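Local coordinates for beta-glucosidase (Chaetomella raphigera, PDB 6JXG), which probably hydrolyses terminal, non-reducing beta-D-glucosyl residues with release of beta-D-glucose, a family 3 glycoside hydrolase activity of cellulose degradation, at residues P252-N255 and F256-Y260; T305-S308 and W309-G312. All coordinates share one frame; numbering follows the deposited sequence.

In the fold
Both contacts are local turns in loops, and they follow one another along the chain: contact 1 lies between helices 239-245 and 265-272, contact 2 between helices 278-294 and 323-332. Their centres lie about 19 Å apart and their nearest atoms about 8 Å, so they do not touch, yet both are on the same side of the chain's centre, their own centres about 29 and 27 Å from it. Trp34 joins them indirectly, since its ring meets Phe256 of contact 1 and Trp309 of contact 2, each edge-to-face. Contact 1 falls within the family 3 N-terminal domain of the TIM-barrel clan. Two loops with two helices between them thus each place an aromatic ring against Trp34.

Contact 1. Residues P252-N255 and F256-Y260; sequences PGDN and FGDNY
The carboxylate of Asp254 turns toward the residues that follow it and collects backbone N-H groups from Gly257 and Asn259. With CG set between the backbone N and the carbonyl carbon (chi1 63°), OD1 accepts from Asn259 N at 2.9 Å, on its anti side and 30° out of the carboxylate plane, while OD2 takes a weak bond from Gly257 N at 3.0 Å. OD2 also accepts from Trp34 N, which ties the turn to a loop near the start of the chain.

Asp258 answers in the reverse direction. Its OD2 is held between two amides that approach from opposite faces of the carboxylate: Asn255 N at 2.9 Å, and Tyr260 N at 3.0 Å, the latter bond closing an Asx turn. The other oxygen, OD1, accepts a hydrogen bond from a water that also donates to Asn255 OD1, so the two side chains share one bridge. Asn255 itself is the centre of an inverse gamma turn, with a weak bond from Phe256 N to Asp254 O. Phe256 points away from residues 252-255, and its ring meets Trp34 edge-to-face.

Asp254 OD1 and Asp258 OD2 come within 4.3 Å of each other. The backbone N-H groups around them probably offset much of this like-charge repulsion, consistent with two carboxylates holding the backbone of a loop that has no regular secondary structure.

Contact 2. Residues T305-S308 and W309-G312; sequences TWSS and WNGG
Ser308 CB lies over one face of the Trp309 indole, 3.5 Å from the centroid of the six-membered ring and close to its normal, a CH-pi contact between adjacent residues. Trp309 CG stands beside its own backbone N (chi1 -35°), which folds the ring back over the preceding residue. Near the five-membered part of the same indole, Ser307 OG approaches CD1 obliquely at 3.4 Å. This hydroxyl also accepts from Trp309 N at 3.2 Å in a nearly straight bond (165°), reached because OG is anti to the Ser307 backbone N (chi1 -178°).

Beyond the tryptophan the chain bends back. Asn310 lays its amide beside Ser307, CG 3.7 Å from Ser307 CB. Its OD1 comes 2.9 Å from Ser307 O without bonding to it, both being acceptors; the N-H groups of Leu313 and, weakly, Gly312 donate to OD1 and probably ease this approach. Gly312 CA comes 3.2 Å from Ser307 O in a CA-H...O contact.

The polar ends of the two central side chains are bound to an early part of the chain: Ser308 OG to Pro38 O and Gln57 NE2, Trp309 NE1 to Gly37 O. Trp34 and Phe65 also meet the Trp309 ring. The contact thus joins the loop between helices 278-294 and 323-332 to the stretch leading into strand 41-42 and to strand 55-57 and the loop after it, the first two strands of the sheet that runs from 41-42 to 228-231.

Contact 1. Residues P252-N255 and F256-Y260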
loop_
_atom_site.group_PDB
_atom_site.type_symbol
_atom_site.label_atom_id
_atom_site.label_comp_id
_atom_site.label_asym_id
_atom_site.label_seq_id
_atom_site.Cartn_x
_atom_site.Cartn_y
_atom_site.Cartn_z
ATOM N N PRO A 252 11.491 -11.853 -15.974
ATOM C CA PRO A 252 12.969 -11.651 -15.923
ATOM C C PRO A 252 13.673 -11.836 -17.246
ATOM O O PRO A 252 14.942 -11.749 -17.295
ATOM C CB PRO A 252 13.435 -12.710 -14.930
ATOM C CG PRO A 252 12.403 -13.800 -15.013
ATOM C CD PRO A 252 11.077 -13.105 -15.288
ATOM N N GLY A 253 12.872 -12.081 -18.327
ATOM C CA GLY A 253 13.358 -12.264 -19.710
ATOM C C GLY A 253 13.050 -13.664 -20.248
ATOM O O GLY A 253 12.643 -13.830 -21.430
ATOM N N ASP A 254 13.268 -14.675 -19.401
ATOM C CA ASP A 254 12.888 -16.030 -19.690
ATOM C C ASP A 254 11.779 -16.487 -18.735
ATOM O O ASP A 254 11.286 -15.709 -17.841
ATOM C CB ASP A 254 14.091 -16.988 -19.655
ATOM C CG ASP A 254 14.751 -17.087 -18.291
ATOM O OD1 ASP A 254 15.721 -17.864 -18.256
ATOM O OD2 ASP A 254 14.307 -16.445 -17.284
ATOM N N ASN A 255 11.359 -17.740 -18.868
ATOM C CA ASN A 255 10.299 -18.208 -17.985
ATOM C C ASN A 255 10.901 -18.779 -16.708
ATOM O O ASN A 255 11.096 -19.997 -16.617
ATOM C CB ASN A 255 9.398 -19.217 -18.681
ATOM C CG ASN A 255 8.333 -19.796 -17.749
ATOM O OD1 ASN A 255 7.914 -20.944 -17.907
ATOM N ND2 ASN A 255 7.987 -19.074 -16.704
ATOM N N PHE A 256 11.225 -17.873 -15.757
ATOM C CA PHE A 256 11.876 -18.215 -14.493
ATOM C C PHE A 256 12.997 -19.190 -14.672
ATOM O O PHE A 256 13.121 -20.221 -13.960
ATOM C CB PHE A 256 10.842 -18.754 -13.446
ATOM C CG PHE A 256 10.125 -17.665 -12.690
ATOM C CD1 PHE A 256 10.806 -16.881 -11.794
ATOM C CD2 PHE A 256 8.742 -17.433 -12.885
ATOM C CE1 PHE A 256 10.147 -15.872 -11.086
ATOM C CE2 PHE A 256 8.106 -16.451 -12.157
ATOM C CZ PHE A 256 8.793 -15.673 -11.285
ATOM N N GLY A 257 13.879 -18.858 -15.609
ATOM C CA GLY A 257 15.144 -19.572 -15.664
ATOM C C GLY A 257 15.258 -20.660 -16.717
ATOM O O GLY A 257 16.301 -21.324 -16.765
ATOM N N ASP A 258 14.288 -20.749 -17.617
ATOM C CA ASP A 258 14.294 -21.766 -18.688
ATOM C C ASP A 258 15.147 -21.469 -19.916
ATOM O O ASP A 258 15.294 -22.357 -20.812
ATOM C CB ASP A 258 12.884 -22.181 -19.125
ATOM C CG ASP A 258 12.197 -21.225 -20.081
ATOM O OD1 ASP A 258 11.257 -21.735 -20.762
ATOM O OD2 ASP A 258 12.519 -20.019 -20.129
ATOM N N ASN A 259 15.723 -20.258 -19.954
ATOM C CA ASN A 259 16.663 -19.870 -20.978
ATOM C C ASN A 259 15.955 -19.721 -22.273
ATOM O O ASN A 259 16.570 -19.747 -23.284
ATOM C CB ASN A 259 17.821 -20.889 -21.087
ATOM C CG ASN A 259 19.013 -20.337 -21.809
ATOM O OD1 ASN A 259 19.305 -19.095 -21.812
ATOM N ND2 ASN A 259 19.707 -21.251 -22.529
ATOM N N TYR A 260 14.637 -19.496 -22.251
ATOM C CA TYR A 260 13.905 -19.241 -23.491
ATOM C C TYR A 260 13.344 -17.814 -23.408
ATOM O O TYR A 260 12.613 -17.493 -22.459
ATOM C CB TYR A 260 12.806 -20.222 -23.655
ATOM C CG TYR A 260 12.046 -20.027 -24.954
ATOM C CD1 TYR A 260 12.361 -20.798 -26.052
ATOM C CD2 TYR A 260 11.005 -19.095 -25.066
ATOM C CE1 TYR A 260 11.669 -20.667 -27.247
ATOM C CE2 TYR A 260 10.344 -18.924 -26.271
ATOM C CZ TYR A 260 10.692 -19.741 -27.357
ATOM O OH TYR A 260 10.047 -19.659 -28.580
HETATM O O HOH W 1 9.432 -23.051 -19.342
#

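Contact 2. Residues T305-S308 and W309-G312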
loop_
_atom_site.group_PDB
_atom_site.type_symbol
_atom_site.label_atom_id
_atom_site.label_comp_id
_atom_site.label_asym_id
_atom_site.label_seq_id
_atom_site.Cartn_x
_atom_site.Cartn_y
_atom_site.Cartn_z
ATOM N N THR A 305 27.311 -3.947 -6.190
ATOM C CA THR A 305 28.482 -4.773 -5.774
ATOM C C THR A 305 28.057 -5.971 -4.947
ATOM O O THR A 305 28.828 -6.611 -4.235
ATOM C CB THR A 305 29.508 -3.895 -5.009
ATOM O OG1 THR A 305 28.989 -3.510 -3.730
ATOM C CG2 THR A 305 29.833 -2.583 -5.847
ATOM N N TRP A 306 26.771 -6.299 -5.024
ATOM C CA TRP A 306 26.212 -7.347 -4.230
ATOM C C TRP A 306 25.413 -8.318 -5.165
ATOM O O TRP A 306 25.227 -8.037 -6.371
ATOM C CB TRP A 306 25.228 -6.800 -3.166
ATOM C CG TRP A 306 24.319 -5.796 -3.693
ATOM C CD1 TRP A 306 24.548 -4.509 -3.752
ATOM C CD2 TRP A 306 23.058 -6.017 -4.323
ATOM N NE1 TRP A 306 23.535 -3.857 -4.375
ATOM C CE2 TRP A 306 22.584 -4.780 -4.725
ATOM C CE3 TRP A 306 22.278 -7.155 -4.584
ATOM C CZ2 TRP A 306 21.390 -4.626 -5.395
ATOM C CZ3 TRP A 306 21.048 -6.980 -5.257
ATOM C CH2 TRP A 306 20.595 -5.752 -5.576
ATOM N N SER A 307 24.972 -9.426 -4.614
ATOM C CA SER A 307 24.041 -10.315 -5.345
ATOM C C SER A 307 22.845 -10.655 -4.497
ATOM O O SER A 307 22.953 -10.927 -3.288
ATOM C CB SER A 307 24.771 -11.624 -5.767
ATOM O OG SER A 307 24.030 -12.582 -6.514
ATOM N N SER A 308 21.679 -10.756 -5.158
ATOM C CA SER A 308 20.484 -11.338 -4.520
ATOM C C SER A 308 20.649 -12.783 -4.123
ATOM O O SER A 308 19.907 -13.283 -3.279
ATOM C CB SER A 308 19.318 -11.201 -5.516
ATOM O OG SER A 308 18.962 -9.804 -5.708
ATOM N N TRP A 309 21.576 -13.508 -4.752
ATOM C CA TRP A 309 21.550 -14.976 -4.706
ATOM C C TRP A 309 22.731 -15.538 -3.856
ATOM O O TRP A 309 22.877 -16.735 -3.726
ATOM C CB TRP A 309 21.605 -15.558 -6.126
ATOM C CG TRP A 309 20.873 -14.716 -7.129
ATOM C CD1 TRP A 309 21.403 -13.984 -8.146
ATOM C CD2 TRP A 309 19.466 -14.427 -7.119
ATOM N NE1 TRP A 309 20.416 -13.260 -8.794
ATOM C CE2 TRP A 309 19.211 -13.557 -8.212
ATOM C CE3 TRP A 309 18.400 -14.868 -6.348
ATOM C CZ2 TRP A 309 17.980 -13.054 -8.451
ATOM C CZ3 TRP A 309 17.159 -14.405 -6.634
ATOM C CH2 TRP A 309 16.949 -13.534 -7.672
ATOM N N ASN A 310 23.543 -14.669 -3.274
ATOM C CA ASN A 310 24.718 -15.136 -2.447
ATOM C C ASN A 310 24.532 -14.857 -0.993
ATOM O O ASN A 310 25.513 -14.835 -0.255
ATOM C CB ASN A 310 26.027 -14.438 -2.985
ATOM C CG ASN A 310 26.142 -12.980 -2.578
ATOM O OD1 ASN A 310 25.171 -12.443 -2.084
ATOM N ND2 ASN A 310 27.305 -12.305 -2.819
ATOM N N GLY A 311 23.281 -14.592 -0.586
ATOM C CA GLY A 311 22.888 -14.202 0.767
ATOM C C GLY A 311 22.672 -12.718 0.906
ATOM O O GLY A 311 22.475 -12.228 2.001
ATOM N N GLY A 312 22.775 -11.973 -0.203
ATOM C CA GLY A 312 22.590 -10.524 -0.170
ATOM C C GLY A 312 23.821 -9.781 0.273
ATOM O O GLY A 312 23.725 -8.712 0.909
HETATM O O HOH W 2 20.397 -14.934 -1.399
#